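Local coordinates for protein pseudouridine synthase (Pyrococcus abyssi, PDB 2AUS) that probably isomerises uridine to pseudouridine in RNA, acting as an archaeal Cbf5-type pseudouridine synthase, at residues P90-L93 and R98-Q101; V100-P105 and V297-A302; G284-I289 and D319-F324. All coordinates share one frame; numbering follows the deposited sequence.

Interaction 1: P90-L93 and R98-Q101; sequences PVAL and RVVQ
A chi1 of -69° sets CG1 of Val100 anti to its carbonyl carbon and aims it at Ala92, while Val99, at 80°, brings its own CG1 between backbone N and carbonyl carbon, which points that methyl at the same alanine. The two valines thus converge on one small group. Ala92 CB lies 3.7 Å from Val100 CG1 and 3.8 Å from Val99 CG1, and the directions from CB to these two methyls are roughly 80° apart, so the alanine methyl rests against a two-sided seat rather than on a single carbon. Val100 CG1 also reaches past the methyl to the strand itself, 4.0 Å from Ala92 N, and only loosely approaches Pro90 O.

The small alanine lets the backbones come close: the CA atoms of Ala92 and Val100 are 6.4 Å apart. No hydrogen bond crosses the interface; the backbone bonds are made within the turn and to neighbouring strands instead. The 3-10 turn is closed by Gln101 N donating to Arg98 O at 3.1 Å, whereas the strand is held between its sheet neighbours, Ala92 pairing with Gly76 and Val91 with Ile49. On the face where Ala92 points, Val48 of strand 47-53 meets both Ala92 and Val99, extending the apolar patch, and Phe324 packs against Val99.

The contact illustrates how a strand can be covered by the chain that follows it. After only four intervening residues the chain returns and lays two consecutive valines over the strand. Both segments belong to the TruB-family region, while strand 47-53 is contributed by the DKCLD region; together they give a 3-10 segment packed over one face of the mixed sheet of the pseudouridine synthase fold.

Interaction 2: V100-P105 and V297-A302; sequences VQALLP and VALGKA
Leu299 reaches the 3-10 turn through a single methyl, CD1, which is 4.0 Å from Ala102 CB and equally 4.0 Å from Ala102 N. Its conformation explains the reach. With chi1 at -76° CG stands beside the backbone N, and a chi2 of 180° then carries CD1 straight on from CA, so that the branch extends from strand 296-302 to bridge a gap of 7.6 Å between the CA atoms of Leu299 and Ala102.

Gln101 meets the same methyl only with the base of its side chain, CB being 4.2 Å from Leu299 CD1. The rest of Gln101 is drawn out nearly straight, which takes its amide past the leucine toward strand 316-323; there NE2 makes a weak hydrogen bond with Glu321. Aliphatic and polar parts of one residue therefore serve different partners. Around this point Ala102 also touches Val247 and Leu250, and Leu299 packs on Phe324.

Further along the strand, Val297 and Ala298 both face Ile289 in a classic beta bulge. Between the segments themselves there is neither hydrogen bond nor salt bridge. The TruB-type and PUA parts of the chain meet at this contact through dispersion and the exclusion of water, without direction of its own, and the weak Gln101-Glu321 bond beside it adds some directionality.

Interaction 3: G284-I289 and D319-F324; sequences GDLVAI and DVEKVF
Ile289 and Val320 touch although their strands are not neighbours: strand 296-302 runs between 286-291 and 316-323 in the mixed sheet of the PUA domain, and the two strands flanking it meet only by side chains that reach across it. The CA atoms of Ile289 and Val320 are 8.8 Å apart, too far for backbone pairing, yet Ile289 CD1 comes within 3.9 Å of Val320 CG2.

The isoleucine spans the distance because its chi2 of -179° puts CD1 anti to CA, extending the branch away from the main chain. Val320 answers with CG2, the branch beside its backbone N, and the two side chains cross at about a right angle, so the encounter is one methyl against another rather than a lengthwise overlap. Between them the middle strand offers little bulk; Val320 also rests on Ala298, while Ile289 packs on Ile255 from the other flank. The backbone of Val320 is fixed separately, its N bonded to the side chain of Asn268.

On the opposite face of the intervening strand a second, looser bridge forms. Glu321, which shares with Lys322 a classic beta bulge facing Leu299, points toward strand 286-291, and Leu286 bends its end back to it. This is a meeting of unlike groups, an aliphatic tip beside a carboxylate. The separation of Leu286 CD1 from Glu321 OE1 is 4.3 Å.

Overall arrangement
The three contacts form a chain leading from the TruB-type sheet into the PUA domain. Interactions 1 and 2 share Val100 and Gln101, have centres about 10 Å apart, and are also joined by Pro90 CB against Leu103 CD2 at 3.7 Å. Interactions 2 and 3 are closer, about 5 Å between centres, since strand 297-302 of one lies between the strands of the other, with Gly300 O probably accepting a hydrogen bond from Val287 N at 2.7 Å. Interaction 1 reaches interaction 3 directly, about 14 Å between centres: Val99 N is 3.4 Å from Phe324 CE1. One 3-10 turn thus packs on a strand of the pseudouridine synthase fold and on the PUA sheet.

Interaction 1: P90-L93 and R98-Q101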
# COMPACT_ATOMS: atom_id res chain seq x y z
N PRO A 90 11.32 -4.48 -17.48
CA PRO A 90 11.19 -5.72 -18.26
C PRO A 90 11.18 -6.92 -17.33
O PRO A 90 12.07 -7.08 -16.49
CB PRO A 90 12.43 -5.70 -19.15
CG PRO A 90 12.71 -4.24 -19.32
CD PRO A 90 12.50 -3.72 -17.90
N VAL A 91 10.17 -7.77 -17.48
CA VAL A 91 10.07 -8.96 -16.65
C VAL A 91 10.00 -10.18 -17.57
O VAL A 91 9.01 -10.36 -18.29
CB VAL A 91 8.82 -8.92 -15.74
CG1 VAL A 91 8.78 -10.15 -14.84
CG2 VAL A 91 8.83 -7.66 -14.89
N ALA A 92 11.05 -10.99 -17.57
CA ALA A 92 11.10 -12.19 -18.40
C ALA A 92 10.36 -13.30 -17.67
O ALA A 92 10.45 -13.42 -16.44
CB ALA A 92 12.55 -12.58 -18.67
N LEU A 93 9.63 -14.12 -18.42
CA LEU A 93 8.83 -15.19 -17.83
C LEU A 93 9.30 -16.62 -18.08
O LEU A 93 9.84 -16.95 -19.14
CB LEU A 93 7.38 -15.09 -18.33
CG LEU A 93 6.77 -13.69 -18.45
CD1 LEU A 93 5.42 -13.79 -19.12
CD2 LEU A 93 6.65 -13.04 -17.06
N ARG A 98 15.97 -15.89 -17.81
CA ARG A 98 17.35 -15.43 -17.89
C ARG A 98 17.68 -14.52 -19.07
O ARG A 98 18.81 -14.02 -19.17
CB ARG A 98 18.30 -16.64 -17.90
CG ARG A 98 18.07 -17.64 -16.77
CD ARG A 98 18.53 -17.10 -15.42
NE ARG A 98 18.30 -18.04 -14.32
CZ ARG A 98 18.75 -19.30 -14.29
NH1 ARG A 98 19.46 -19.78 -15.30
NH2 ARG A 98 18.49 -20.08 -13.24
N VAL A 99 16.73 -14.30 -19.98
CA VAL A 99 17.02 -13.44 -21.13
C VAL A 99 17.26 -11.97 -20.72
O VAL A 99 17.78 -11.16 -21.50
CB VAL A 99 15.88 -13.50 -22.19
CG1 VAL A 99 14.70 -12.61 -21.78
CG2 VAL A 99 16.42 -13.09 -23.55
N VAL A 100 16.89 -11.62 -19.48
CA VAL A 100 17.12 -10.25 -19.01
C VAL A 100 18.61 -9.95 -18.93
O VAL A 100 19.01 -8.80 -18.77
CB VAL A 100 16.47 -9.99 -17.63
CG1 VAL A 100 14.97 -10.00 -17.75
CG2 VAL A 100 16.93 -11.02 -16.62
N GLN A 101 19.43 -11.00 -19.02
CA GLN A 101 20.88 -10.83 -18.99
C GLN A 101 21.30 -9.99 -20.20
O GLN A 101 22.30 -9.29 -20.18
CB GLN A 101 21.58 -12.20 -19.06
CG GLN A 101 23.11 -12.13 -18.99
CD GLN A 101 23.79 -13.38 -19.54
OE1 GLN A 101 23.34 -14.51 -19.31
NE2 GLN A 101 24.89 -13.19 -20.27

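Interaction 2: V100-P105 and V297-A302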
# COMPACT_ATOMS: atom_id res chain seq x y z
N VAL A 100 16.89 -11.62 -19.48
CA VAL A 100 17.12 -10.25 -19.01
C VAL A 100 18.61 -9.95 -18.93
O VAL A 100 19.01 -8.80 -18.77
CB VAL A 100 16.47 -9.99 -17.63
CG1 VAL A 100 14.97 -10.00 -17.75
CG2 VAL A 100 16.93 -11.02 -16.62
N GLN A 101 19.43 -11.00 -19.02
CA GLN A 101 20.88 -10.83 -18.99
C GLN A 101 21.30 -9.99 -20.20
O GLN A 101 22.30 -9.29 -20.18
CB GLN A 101 21.58 -12.20 -19.06
CG GLN A 101 23.11 -12.13 -18.99
CD GLN A 101 23.79 -13.38 -19.54
OE1 GLN A 101 23.34 -14.51 -19.31
NE2 GLN A 101 24.89 -13.19 -20.27
N ALA A 102 20.52 -10.08 -21.27
CA ALA A 102 20.82 -9.33 -22.49
C ALA A 102 20.61 -7.84 -22.28
O ALA A 102 21.01 -7.03 -23.11
CB ALA A 102 19.95 -9.83 -23.64
N LEU A 103 19.99 -7.49 -21.16
CA LEU A 103 19.70 -6.09 -20.84
C LEU A 103 20.70 -5.42 -19.92
O LEU A 103 20.64 -4.22 -19.72
CB LEU A 103 18.30 -5.98 -20.21
CG LEU A 103 17.10 -5.71 -21.11
CD1 LEU A 103 17.31 -6.23 -22.51
CD2 LEU A 103 15.88 -6.35 -20.47
N LEU A 104 21.62 -6.20 -19.36
CA LEU A 104 22.62 -5.64 -18.45
C LEU A 104 23.42 -4.49 -19.05
O LEU A 104 23.69 -3.51 -18.38
CB LEU A 104 23.58 -6.74 -17.98
CG LEU A 104 23.03 -7.65 -16.88
CD1 LEU A 104 24.05 -8.72 -16.52
CD2 LEU A 104 22.70 -6.81 -15.66
N PRO A 105 23.81 -4.60 -20.33
CA PRO A 105 24.57 -3.53 -20.97
C PRO A 105 23.69 -2.52 -21.70
O PRO A 105 24.20 -1.57 -22.29
CB PRO A 105 25.46 -4.30 -21.94
CG PRO A 105 24.50 -5.34 -22.44
CD PRO A 105 23.83 -5.82 -21.16
N VAL A 297 18.13 -18.62 -29.78
CA VAL A 297 18.57 -19.95 -29.38
C VAL A 297 19.31 -19.89 -28.05
O VAL A 297 19.02 -20.65 -27.12
CB VAL A 297 19.55 -20.56 -30.42
CG1 VAL A 297 19.98 -21.95 -29.95
CG2 VAL A 297 18.88 -20.60 -31.80
N ALA A 298 20.28 -18.97 -27.97
CA ALA A 298 21.09 -18.85 -26.77
C ALA A 298 21.88 -17.55 -26.73
O ALA A 298 22.06 -16.89 -27.74
CB ALA A 298 22.06 -20.02 -26.72
N LEU A 299 22.33 -17.19 -25.54
CA LEU A 299 23.14 -16.00 -25.34
C LEU A 299 24.54 -16.54 -25.12
O LEU A 299 24.72 -17.61 -24.53
CB LEU A 299 22.68 -15.21 -24.11
CG LEU A 299 21.39 -14.40 -24.28
CD1 LEU A 299 21.06 -13.66 -22.98
CD2 LEU A 299 21.57 -13.40 -25.42
N GLY A 300 25.55 -15.82 -25.60
CA GLY A 300 26.90 -16.29 -25.41
C GLY A 300 27.95 -15.23 -25.59
O GLY A 300 27.65 -14.08 -25.92
N LYS A 301 29.20 -15.62 -25.36
CA LYS A 301 30.33 -14.72 -25.50
C LYS A 301 31.04 -15.09 -26.79
O LYS A 301 31.42 -16.24 -26.99
CB LYS A 301 31.28 -14.89 -24.31
CG LYS A 301 32.40 -13.86 -24.25
CD LYS A 301 33.43 -14.19 -23.17
CE LYS A 301 32.82 -14.20 -21.76
NZ LYS A 301 32.39 -12.84 -21.30
N ALA A 302 31.20 -14.11 -27.67
CA ALA A 302 31.87 -14.36 -28.94
C ALA A 302 33.32 -14.74 -28.65
O ALA A 302 33.97 -14.13 -27.81
CB ALA A 302 31.82 -13.12 -29.81

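Interaction 3: G284-I289 and D319-F324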
# COMPACT_ATOMS: atom_id res chain seq x y z
N GLY A 284 34.74 -11.55 -26.94
CA GLY A 284 34.32 -11.02 -25.66
C GLY A 284 32.92 -10.44 -25.64
O GLY A 284 32.30 -10.35 -24.58
N ASP A 285 32.41 -10.05 -26.80
CA ASP A 285 31.07 -9.47 -26.87
C ASP A 285 29.96 -10.45 -26.57
O ASP A 285 30.04 -11.64 -26.90
CB ASP A 285 30.81 -8.87 -28.26
CG ASP A 285 31.66 -7.65 -28.56
OD1 ASP A 285 32.10 -6.98 -27.61
OD2 ASP A 285 31.86 -7.36 -29.76
N LEU A 286 28.91 -9.95 -25.94
CA LEU A 286 27.73 -10.74 -25.62
C LEU A 286 26.95 -10.79 -26.94
O LEU A 286 26.65 -9.76 -27.53
CB LEU A 286 26.89 -10.04 -24.56
CG LEU A 286 25.51 -10.60 -24.23
CD1 LEU A 286 25.61 -12.04 -23.73
CD2 LEU A 286 24.86 -9.71 -23.17
N VAL A 287 26.66 -12.00 -27.41
CA VAL A 287 25.92 -12.13 -28.66
C VAL A 287 24.72 -13.02 -28.49
O VAL A 287 24.65 -13.83 -27.57
CB VAL A 287 26.80 -12.72 -29.79
CG1 VAL A 287 28.01 -11.82 -30.03
CG2 VAL A 287 27.25 -14.14 -29.43
N ALA A 288 23.75 -12.87 -29.39
CA ALA A 288 22.56 -13.69 -29.36
C ALA A 288 22.62 -14.62 -30.57
O ALA A 288 22.80 -14.16 -31.69
CB ALA A 288 21.31 -12.81 -29.42
N ILE A 289 22.49 -15.92 -30.32
CA ILE A 289 22.51 -16.92 -31.38
C ILE A 289 21.06 -17.11 -31.81
O ILE A 289 20.19 -17.40 -30.98
CB ILE A 289 23.04 -18.26 -30.87
CG1 ILE A 289 24.48 -18.09 -30.37
CG2 ILE A 289 22.91 -19.31 -31.97
CD1 ILE A 289 25.09 -19.37 -29.87
N ASP A 319 31.03 -19.13 -27.03
CA ASP A 319 30.98 -19.91 -25.81
C ASP A 319 29.60 -19.65 -25.22
O ASP A 319 29.35 -18.61 -24.62
CB ASP A 319 32.06 -19.47 -24.82
CG ASP A 319 33.24 -20.41 -24.82
OD1 ASP A 319 33.02 -21.64 -24.73
OD2 ASP A 319 34.40 -19.94 -24.88
N VAL A 320 28.70 -20.61 -25.41
CA VAL A 320 27.33 -20.48 -24.93
C VAL A 320 27.23 -20.42 -23.41
O VAL A 320 27.73 -21.30 -22.71
CB VAL A 320 26.46 -21.64 -25.47
CG1 VAL A 320 25.05 -21.53 -24.94
CG2 VAL A 320 26.47 -21.62 -27.00
N GLU A 321 26.58 -19.38 -22.91
CA GLU A 321 26.43 -19.19 -21.48
C GLU A 321 25.03 -19.58 -21.00
O GLU A 321 24.86 -20.00 -19.86
CB GLU A 321 26.72 -17.74 -21.10
CG GLU A 321 28.05 -17.25 -21.62
CD GLU A 321 28.40 -15.86 -21.12
OE1 GLU A 321 27.56 -14.95 -21.25
OE2 GLU A 321 29.53 -15.68 -20.60
N LYS A 322 24.04 -19.43 -21.88
CA LYS A 322 22.67 -19.78 -21.53
C LYS A 322 21.87 -20.17 -22.77
O LYS A 322 21.86 -19.45 -23.76
CB LYS A 322 21.99 -18.60 -20.82
CG LYS A 322 20.49 -18.80 -20.58
CD LYS A 322 20.20 -20.00 -19.68
CE LYS A 322 18.70 -20.25 -19.59
NZ LYS A 322 18.38 -21.43 -18.75
N VAL A 323 21.22 -21.34 -22.69
CA VAL A 323 20.41 -21.86 -23.78
C VAL A 323 18.94 -21.63 -23.48
O VAL A 323 18.49 -21.89 -22.36
CB VAL A 323 20.64 -23.38 -23.98
CG1 VAL A 323 19.69 -23.91 -25.04
CG2 VAL A 323 22.08 -23.64 -24.39
N PHE A 324 18.19 -21.13 -24.46
CA PHE A 324 16.76 -20.88 -24.29
C PHE A 324 15.92 -21.87 -25.10
O PHE A 324 14.86 -22.30 -24.66
CB PHE A 324 16.43 -19.45 -24.71
CG PHE A 324 17.04 -18.43 -23.83
CD1 PHE A 324 16.47 -18.12 -22.60
CD2 PHE A 324 18.24 -17.83 -24.17
CE1 PHE A 324 17.07 -17.23 -21.72
CE2 PHE A 324 18.86 -16.93 -23.31
CZ PHE A 324 18.27 -16.63 -22.08